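Local structure of transcriptional regulator, marR family, putative (Sulfolobus solfataricus, 3F3X) at residues 38-42 and 66-71; 41-45 and 56-60; 50-56 and 91-95. The protein probably binds DNA as a dimeric winged helix-turn-helix transcription factor of the MarR family, linked to transcriptional activation in archaea. All blocks are in the same frame, centred on the assembly; numbering follows the deposited sequence.

Contact 1: residues 38-42 and 66-71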
loop_
_atom_site.group_PDB
_atom_site.type_symbol
_atom_site.label_atom_id
_atom_site.label_comp_id
_atom_site.label_asym_id
_atom_site.label_seq_id
_atom_site.Cartn_x
_atom_site.Cartn_y
_atom_site.Cartn_z
ATOM N N LEU A 38 6.071 10.238 -0.755
ATOM C CA LEU A 38 7.443 9.749 -0.667
ATOM C C LEU A 38 8.369 10.922 -0.367
ATOM O O LEU A 38 9.361 10.768 0.346
ATOM C CB LEU A 38 7.871 9.077 -1.975
ATOM C CG LEU A 38 9.290 8.496 -1.965
ATOM C CD1 LEU A 38 9.409 7.466 -0.855
ATOM C CD2 LEU A 38 9.603 7.857 -3.315
ATOM N N ASP A 39 8.046 12.088 -0.926
ATOM C CA ASP A 39 8.835 13.297 -0.698
ATOM C C ASP A 39 8.823 13.583 0.801
ATOM O O ASP A 39 9.857 13.896 1.397
ATOM C CB ASP A 39 8.225 14.498 -1.423
ATOM C CG ASP A 39 8.446 14.468 -2.924
ATOM O OD1 ASP A 39 7.731 15.221 -3.620
ATOM O OD2 ASP A 39 9.329 13.722 -3.408
ATOM N N PHE A 40 7.639 13.492 1.397
ATOM C CA PHE A 40 7.490 13.726 2.825
ATOM C C PHE A 40 8.356 12.750 3.625
ATOM O O PHE A 40 9.037 13.145 4.571
ATOM C CB PHE A 40 6.030 13.559 3.246
ATOM C CG PHE A 40 5.854 13.294 4.713
ATOM C CD1 PHE A 40 6.029 14.311 5.652
ATOM C CD2 PHE A 40 5.547 12.012 5.161
ATOM C CE1 PHE A 40 5.896 14.047 7.019
ATOM C CE2 PHE A 40 5.414 11.742 6.517
ATOM C CZ PHE A 40 5.590 12.756 7.451
ATOM N N SER A 41 8.313 11.475 3.250
ATOM C CA SER A 41 9.094 10.453 3.945
ATOM C C SER A 41 10.596 10.734 3.895
ATOM O O SER A 41 11.302 10.588 4.899
ATOM C CB SER A 41 8.815 9.076 3.341
ATOM O OG SER A 41 7.464 8.702 3.539
ATOM N N ILE A 42 11.085 11.127 2.724
ATOM C CA ILE A 42 12.502 11.422 2.562
ATOM C C ILE A 42 12.887 12.609 3.437
ATOM O O ILE A 42 13.926 12.588 4.104
ATOM C CB ILE A 42 12.842 11.713 1.078
ATOM C CG1 ILE A 42 12.672 10.425 0.261
ATOM C CG2 ILE A 42 14.271 12.261 0.948
ATOM C CD1 ILE A 42 12.836 10.618 -1.234
ATOM N N ALA A 66 13.279 4.779 -7.552
ATOM C CA ALA A 66 12.193 5.614 -7.049
ATOM C C ALA A 66 12.760 6.705 -6.139
ATOM O O ALA A 66 12.349 7.862 -6.217
ATOM C CB ALA A 66 11.178 4.766 -6.293
ATOM N N ILE A 67 13.703 6.330 -5.275
ATOM C CA ILE A 67 14.334 7.288 -4.370
ATOM C C ILE A 67 15.091 8.341 -5.177
ATOM O O ILE A 67 14.967 9.539 -4.919
ATOM C CB ILE A 67 15.340 6.591 -3.414
ATOM C CG1 ILE A 67 14.592 5.680 -2.438
ATOM C CG2 ILE A 67 16.169 7.640 -2.660
ATOM C CD1 ILE A 67 13.604 6.413 -1.531
ATOM N N THR A 68 15.873 7.889 -6.156
ATOM C CA THR A 68 16.654 8.798 -6.990
ATOM C C THR A 68 15.769 9.804 -7.714
ATOM O O THR A 68 16.095 10.990 -7.788
ATOM C CB THR A 68 17.473 8.032 -8.044
ATOM O OG1 THR A 68 18.316 7.077 -7.392
ATOM C CG2 THR A 68 18.341 8.993 -8.844
ATOM N N ALA A 69 14.653 9.325 -8.257
ATOM C CA ALA A 69 13.725 10.194 -8.968
ATOM C C ALA A 69 13.167 11.249 -8.017
ATOM O O ALA A 69 13.092 12.425 -8.367
ATOM C CB ALA A 69 12.584 9.375 -9.568
ATOM N N ALA A 70 12.784 10.822 -6.816
ATOM C CA ALA A 70 12.235 11.735 -5.815
ATOM C C ALA A 70 13.276 12.763 -5.382
ATOM O O ALA A 70 12.990 13.957 -5.325
ATOM C CB ALA A 70 11.737 10.949 -4.602
ATOM N N VAL A 71 14.487 12.297 -5.082
ATOM C CA VAL A 71 15.567 13.185 -4.658
ATOM C C VAL A 71 15.930 14.185 -5.753
ATOM O O VAL A 71 16.261 15.337 -5.464
ATOM C CB VAL A 71 16.824 12.370 -4.249
ATOM C CG1 VAL A 71 17.993 13.304 -3.954
ATOM C CG2 VAL A 71 16.502 11.517 -3.024
#
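Ile42 lays the tip of its side chain over the methyl of Ala70, its CD1 standing 3.6 Å from Ala70 CB. Two more contacts flank this one, Ile42 CD1 to Val71 CG2 at 4.2 Å and Ile42 CD1 to Ile67 CD1 at 4.3 Å. The setting is the three-helix core of a winged helix-turn-helix domain: 38-42 belongs to helix 37-48, which backs the motif, and 66-71 to helix 64-76, its second helix, which in MarR proteins usually serves as the recognition helix. The example illustrates two helices crossing almost at right angles, here 87°, with the axes of the two short segments 10.1 Å apart. Ala70 is the residue nearest the other backbone, its CA 6.3 Å from the CA of Asp39, and larger side chains pack round its methyl. Leu38 approaches from one helical turn before Ile42, placing CD2 4.0 Å from Ala70 CB and CD1 4.4 Å from Ile67 CD1. The side-chain contacts are mainly apolar, although Leu38 CD2 also lies 4.0 Å from the backbone O of Ala66. The polar group of Asp39 is engaged within its own neighbourhood, OD1 accepting from the backbone N of Ser36. Behind the interface, Ile67 also rests on Leu56 and Ala57 of helix 53-60, while Phe40 turns to helix 98-118, so each helix is held on a further side. Even the carboxylate of Asp39 contributes to the packing, its OD2 lying 3.9 Å from Ala70 CB.

Contact 2: residues 41-45 and 56-60. With SO4 (sulfate ion), chain B.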
loop_
_atom_site.group_PDB
_atom_site.type_symbol
_atom_site.label_atom_id
_atom_site.label_comp_id
_atom_site.label_asym_id
_atom_site.label_seq_id
_atom_site.Cartn_x
_atom_site.Cartn_y
_atom_site.Cartn_z
ATOM N N SER A 41 8.313 11.475 3.250
ATOM C CA SER A 41 9.094 10.453 3.945
ATOM C C SER A 41 10.596 10.734 3.895
ATOM O O SER A 41 11.302 10.588 4.899
ATOM C CB SER A 41 8.815 9.076 3.341
ATOM O OG SER A 41 7.464 8.702 3.539
ATOM N N ILE A 42 11.085 11.127 2.724
ATOM C CA ILE A 42 12.502 11.422 2.562
ATOM C C ILE A 42 12.887 12.609 3.437
ATOM O O ILE A 42 13.926 12.588 4.104
ATOM C CB ILE A 42 12.842 11.713 1.078
ATOM C CG1 ILE A 42 12.672 10.425 0.261
ATOM C CG2 ILE A 42 14.271 12.261 0.948
ATOM C CD1 ILE A 42 12.836 10.618 -1.234
ATOM N N LEU A 43 12.050 13.642 3.444
ATOM C CA LEU A 43 12.332 14.804 4.272
ATOM C C LEU A 43 12.350 14.406 5.749
ATOM O O LEU A 43 13.225 14.830 6.495
ATOM C CB LEU A 43 11.290 15.905 4.035
ATOM C CG LEU A 43 11.369 16.569 2.654
ATOM C CD1 LEU A 43 10.251 17.594 2.493
ATOM C CD2 LEU A 43 12.721 17.253 2.490
ATOM N N LYS A 44 11.400 13.580 6.173
ATOM C CA LYS A 44 11.371 13.174 7.576
ATOM C C LYS A 44 12.638 12.417 7.983
ATOM O O LYS A 44 13.267 12.738 8.993
ATOM C CB LYS A 44 10.150 12.303 7.865
ATOM C CG LYS A 44 10.078 11.841 9.326
ATOM C CD LYS A 44 8.885 10.932 9.573
ATOM C CE LYS A 44 8.845 10.459 11.022
ATOM N NZ LYS A 44 7.763 9.450 11.231
ATOM N N ALA A 45 13.015 11.415 7.193
ATOM C CA ALA A 45 14.200 10.614 7.500
ATOM C C ALA A 45 15.496 11.437 7.515
ATOM O O ALA A 45 16.346 11.254 8.395
ATOM C CB ALA A 45 14.322 9.471 6.501
ATOM N N LEU A 56 17.430 5.025 2.489
ATOM C CA LEU A 56 16.086 5.510 2.196
ATOM C C LEU A 56 15.209 4.473 1.501
ATOM O O LEU A 56 14.064 4.261 1.893
ATOM C CB LEU A 56 16.162 6.793 1.355
ATOM C CG LEU A 56 16.803 7.973 2.095
ATOM C CD1 LEU A 56 17.121 9.089 1.107
ATOM C CD2 LEU A 56 15.864 8.465 3.204
ATOM N N ALA A 57 15.743 3.828 0.470
ATOM C CA ALA A 57 14.987 2.811 -0.255
ATOM C C ALA A 57 14.608 1.679 0.694
ATOM O O ALA A 57 13.497 1.143 0.644
ATOM C CB ALA A 57 15.820 2.267 -1.404
ATOM N N ASN A 58 15.551 1.324 1.557
ATOM C CA ASN A 58 15.383 0.260 2.537
ATOM C C ASN A 58 14.303 0.557 3.569
ATOM O O ASN A 58 13.474 -0.296 3.886
ATOM C CB ASN A 58 16.709 0.038 3.259
ATOM C CG ASN A 58 17.171 -1.394 3.200
ATOM O OD1 ASN A 58 16.660 -2.256 3.917
ATOM N ND2 ASN A 58 18.139 -1.663 2.331
ATOM N N ARG A 59 14.323 1.772 4.100
ATOM C CA ARG A 59 13.364 2.168 5.116
ATOM C C ARG A 59 11.954 2.318 4.572
ATOM O O ARG A 59 10.990 1.966 5.245
ATOM C CB ARG A 59 13.820 3.476 5.777
ATOM C CG ARG A 59 12.870 4.045 6.831
ATOM C CD ARG A 59 13.565 5.148 7.628
ATOM N NE ARG A 59 12.634 6.000 8.364
ATOM C CZ ARG A 59 13.007 6.972 9.190
ATOM N NH1 ARG A 59 14.300 7.209 9.401
ATOM N NH2 ARG A 59 12.091 7.736 9.776
ATOM N N TYR A 60 11.829 2.819 3.350
ATOM C CA TYR A 60 10.504 3.023 2.782
ATOM C C TYR A 60 10.034 1.988 1.771
ATOM O O TYR A 60 8.981 2.142 1.157
ATOM C CB TYR A 60 10.424 4.433 2.203
ATOM C CG TYR A 60 10.599 5.464 3.299
ATOM C CD1 TYR A 60 11.773 6.217 3.406
ATOM C CD2 TYR A 60 9.635 5.600 4.297
ATOM C CE1 TYR A 60 11.983 7.074 4.494
ATOM C CE2 TYR A 60 9.832 6.448 5.388
ATOM C CZ TYR A 60 11.010 7.182 5.482
ATOM O OH TYR A 60 11.207 8.002 6.572
HETATM S S SO4 B . 8.854 6.701 9.061
HETATM O O1 SO4 B . 7.588 6.442 8.347
HETATM O O2 SO4 B . 9.464 7.935 8.548
HETATM O O3 SO4 B . 9.782 5.571 8.846
HETATM O O4 SO4 B . 8.567 6.856 10.497
#
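Ser41 begins the first segment by setting its CB over the face of the Tyr60 ring, 3.5 Å from the centroid and 14° off the ring normal, a CH-pi contact that turns the ring face to Ser41. Ile42 adds an apolar contact, its CG2 4.3 Å from Leu56 CD1. At Lys44 the interface turns polar: the fully extended side chain carries NZ to a sulfate ion, probably from the crystallisation liquor, and bonds its O4 at 2.8 Å. From the other helix Arg59 gives NE to sulfate O3 and NH2 to sulfate O2, both at 2.9 Å, and Tyr60 OH donates to the same O2 at 2.6 Å. Lys16 and Gln9 of the second subunit also bind the anion, so it bridges the two chains, while Arg59 NH1 pairs with Glu48. Ala45 ends the segment, its CB meeting three side chains: it lies 3.8 Å from Leu56 CD2, 3.7 Å from Arg59 NH1 and 3.4 Å from Tyr60 OH. The principle is an interface of two characters, apolar round Ile42, Ala45 and Leu56, polar where Lys44, Arg59 and Tyr60 meet the sulfate. With segment axes 10.9 Å apart and 111° between their directions, these helices show the packing of the first helix of a helix-turn-helix motif against its supporting helix in the winged MarR domain.

Contact 3: residues 50-56 and 91-95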
loop_
_atom_site.group_PDB
_atom_site.type_symbol
_atom_site.label_atom_id
_atom_site.label_comp_id
_atom_site.label_asym_id
_atom_site.label_seq_id
_atom_site.Cartn_x
_atom_site.Cartn_y
_atom_site.Cartn_z
ATOM N N PRO A 50 21.619 12.914 8.031
ATOM C CA PRO A 50 21.827 12.616 6.610
ATOM C C PRO A 50 21.675 11.114 6.373
ATOM O O PRO A 50 22.146 10.312 7.176
ATOM C CB PRO A 50 23.249 13.113 6.362
ATOM C CG PRO A 50 23.363 14.280 7.328
ATOM C CD PRO A 50 22.748 13.686 8.578
ATOM N N ARG A 51 21.013 10.742 5.281
ATOM C CA ARG A 51 20.770 9.335 4.976
ATOM C C ARG A 51 21.253 8.952 3.587
ATOM O O ARG A 51 21.104 9.724 2.637
ATOM C CB ARG A 51 19.272 9.032 5.045
ATOM C CG ARG A 51 18.570 9.452 6.328
ATOM C CD ARG A 51 19.086 8.670 7.522
ATOM N NE ARG A 51 18.213 8.828 8.680
ATOM C CZ ARG A 51 18.347 8.152 9.816
ATOM N NH1 ARG A 51 19.326 7.267 9.958
ATOM N NH2 ARG A 51 17.493 8.352 10.805
ATOM N N SER A 52 21.800 7.745 3.458
ATOM C CA SER A 52 22.267 7.276 2.157
ATOM C C SER A 52 21.051 6.890 1.318
ATOM O O SER A 52 19.962 6.666 1.856
ATOM C CB SER A 52 23.190 6.059 2.312
ATOM O OG SER A 52 22.464 4.911 2.717
ATOM N N MET A 53 21.240 6.803 0.005
ATOM C CA MET A 53 20.153 6.445 -0.901
ATOM C C MET A 53 19.661 5.034 -0.600
ATOM O O MET A 53 18.464 4.752 -0.682
ATOM C CB MET A 53 20.631 6.543 -2.350
ATOM C CG MET A 53 21.142 7.931 -2.732
ATOM S SD MET A 53 19.828 9.173 -2.818
ATOM C CE MET A 53 19.412 9.091 -4.555
ATOM N N VAL A 54 20.592 4.150 -0.252
ATOM C CA VAL A 54 20.248 2.770 0.079
ATOM C C VAL A 54 19.414 2.750 1.358
ATOM O O VAL A 54 18.432 2.016 1.461
ATOM C CB VAL A 54 21.516 1.907 0.303
ATOM C CG1 VAL A 54 21.124 0.536 0.837
ATOM C CG2 VAL A 54 22.287 1.763 -1.001
ATOM N N TYR A 55 19.813 3.557 2.335
ATOM C CA TYR A 55 19.078 3.622 3.592
ATOM C C TYR A 55 17.629 4.024 3.343
ATOM O O TYR A 55 16.712 3.441 3.916
ATOM C CB TYR A 55 19.704 4.643 4.540
ATOM C CG TYR A 55 18.900 4.844 5.806
ATOM C CD1 TYR A 55 19.171 4.099 6.949
ATOM C CD2 TYR A 55 17.853 5.768 5.852
ATOM C CE1 TYR A 55 18.425 4.264 8.112
ATOM C CE2 TYR A 55 17.099 5.945 7.011
ATOM C CZ TYR A 55 17.393 5.187 8.136
ATOM O OH TYR A 55 16.659 5.356 9.283
ATOM N N LEU A 56 17.430 5.025 2.489
ATOM C CA LEU A 56 16.086 5.510 2.196
ATOM C C LEU A 56 15.209 4.473 1.501
ATOM O O LEU A 56 14.064 4.261 1.893
ATOM C CB LEU A 56 16.162 6.793 1.355
ATOM C CG LEU A 56 16.803 7.973 2.095
ATOM C CD1 LEU A 56 17.121 9.089 1.107
ATOM C CD2 LEU A 56 15.864 8.465 3.204
ATOM N N ILE A 91 29.715 6.511 -1.391
ATOM C CA ILE A 91 28.308 6.512 -0.995
ATOM C C ILE A 91 27.639 7.878 -1.124
ATOM O O ILE A 91 28.174 8.887 -0.665
ATOM C CB ILE A 91 28.152 6.055 0.471
ATOM C CG1 ILE A 91 28.877 4.721 0.687
ATOM C CG2 ILE A 91 26.679 5.930 0.821
ATOM C CD1 ILE A 91 28.388 3.595 -0.202
ATOM N N VAL A 92 26.459 7.900 -1.733
ATOM C CA VAL A 92 25.711 9.144 -1.895
ATOM C C VAL A 92 24.853 9.372 -0.654
ATOM O O VAL A 92 24.080 8.500 -0.253
ATOM C CB VAL A 92 24.787 9.096 -3.131
ATOM C CG1 VAL A 92 23.972 10.377 -3.224
ATOM C CG2 VAL A 92 25.618 8.909 -4.393
ATOM N N ILE A 93 24.998 10.546 -0.050
ATOM C CA ILE A 93 24.247 10.896 1.145
ATOM C C ILE A 93 23.282 12.031 0.840
ATOM O O ILE A 93 23.618 12.960 0.102
ATOM C CB ILE A 93 25.189 11.364 2.279
ATOM C CG1 ILE A 93 26.172 10.248 2.645
ATOM C CG2 ILE A 93 24.374 11.783 3.491
ATOM C CD1 ILE A 93 25.513 8.999 3.177
ATOM N N VAL A 94 22.087 11.953 1.420
ATOM C CA VAL A 94 21.071 12.982 1.232
ATOM C C VAL A 94 20.985 13.784 2.527
ATOM O O VAL A 94 20.731 13.235 3.594
ATOM C CB VAL A 94 19.682 12.371 0.941
ATOM C CG1 VAL A 94 18.660 13.485 0.716
ATOM C CG2 VAL A 94 19.751 11.469 -0.287
ATOM N N GLU A 95 21.215 15.083 2.422
ATOM C CA GLU A 95 21.164 15.967 3.571
ATOM C C GLU A 95 20.037 16.960 3.370
ATOM O O GLU A 95 19.879 17.519 2.283
ATOM C CB GLU A 95 22.493 16.717 3.719
ATOM C CG GLU A 95 22.476 17.800 4.794
ATOM C CD GLU A 95 23.784 18.575 4.864
ATOM O OE1 GLU A 95 24.313 18.947 3.795
ATOM O OE2 GLU A 95 24.270 18.823 5.988
#
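Where a short edge strand runs straight into a helix, its backbone can be satisfied by the sheet on one side and by the helix on the other, and residues 50-56 make the transition cleanly. Arg51 forms an antiparallel hydrogen-bonded pair with Val94: Arg51 N donates to Val94 O at 3.0 Å, and Val94 N to Arg51 O at 2.7 Å. Ser52 and Ile93 make the following non-hydrogen-bonded pair, with Ser52 CA close to Val92 O at 3.3 Å. Met53 N, already in the helix, still reaches Val92 O in a weak bond of 3.3 Å. Ser52 is the N-cap, its OG accepting from Tyr55 N at 3.0 Å, and its carbonyl O takes Leu56 N at 3.1 Å. Polar ends find partners outside the two segments: Arg51 salt-bridges Glu48 and bonds Ala45 O, and Glu95 pairs with Arg81. Val94 CG2 lies 3.4 Å from Met53 SD and 3.8 Å from Leu56 CD1. Strand 92-96 is the middle strand of the three-stranded antiparallel sheet, between 51-52 and 80-85, and with 80-85 forms the wing hairpin; Met53 and Leu56 also touch Ile67 of helix 64-76, and Val94 meets helix 37-48.

Overall arrangement
The three contacts tie together the winged helix-turn-helix domain. Along the chain, helix 37-48 leads through strand 51-52 into helix 53-60, then helix 64-76 and strands 80-85 and 92-96. Contacts 1 and 2, centres about 7 Å apart, share Ser41 and Ile42 and join helix 37-48 to helices 64-76 and 53-60 respectively. Contact 3, centred about 11 Å from contact 1 and 9 Å from contact 2, shares Leu56 with contact 2 and adds the three-stranded sheet, joining the start of the helix-turn-helix to a strand of the wing hairpin. Its segments alternate with those of both others. Ile67 packing on Leu56 links all three, consistent with a compact unit presenting recognition helix and wing together to DNA.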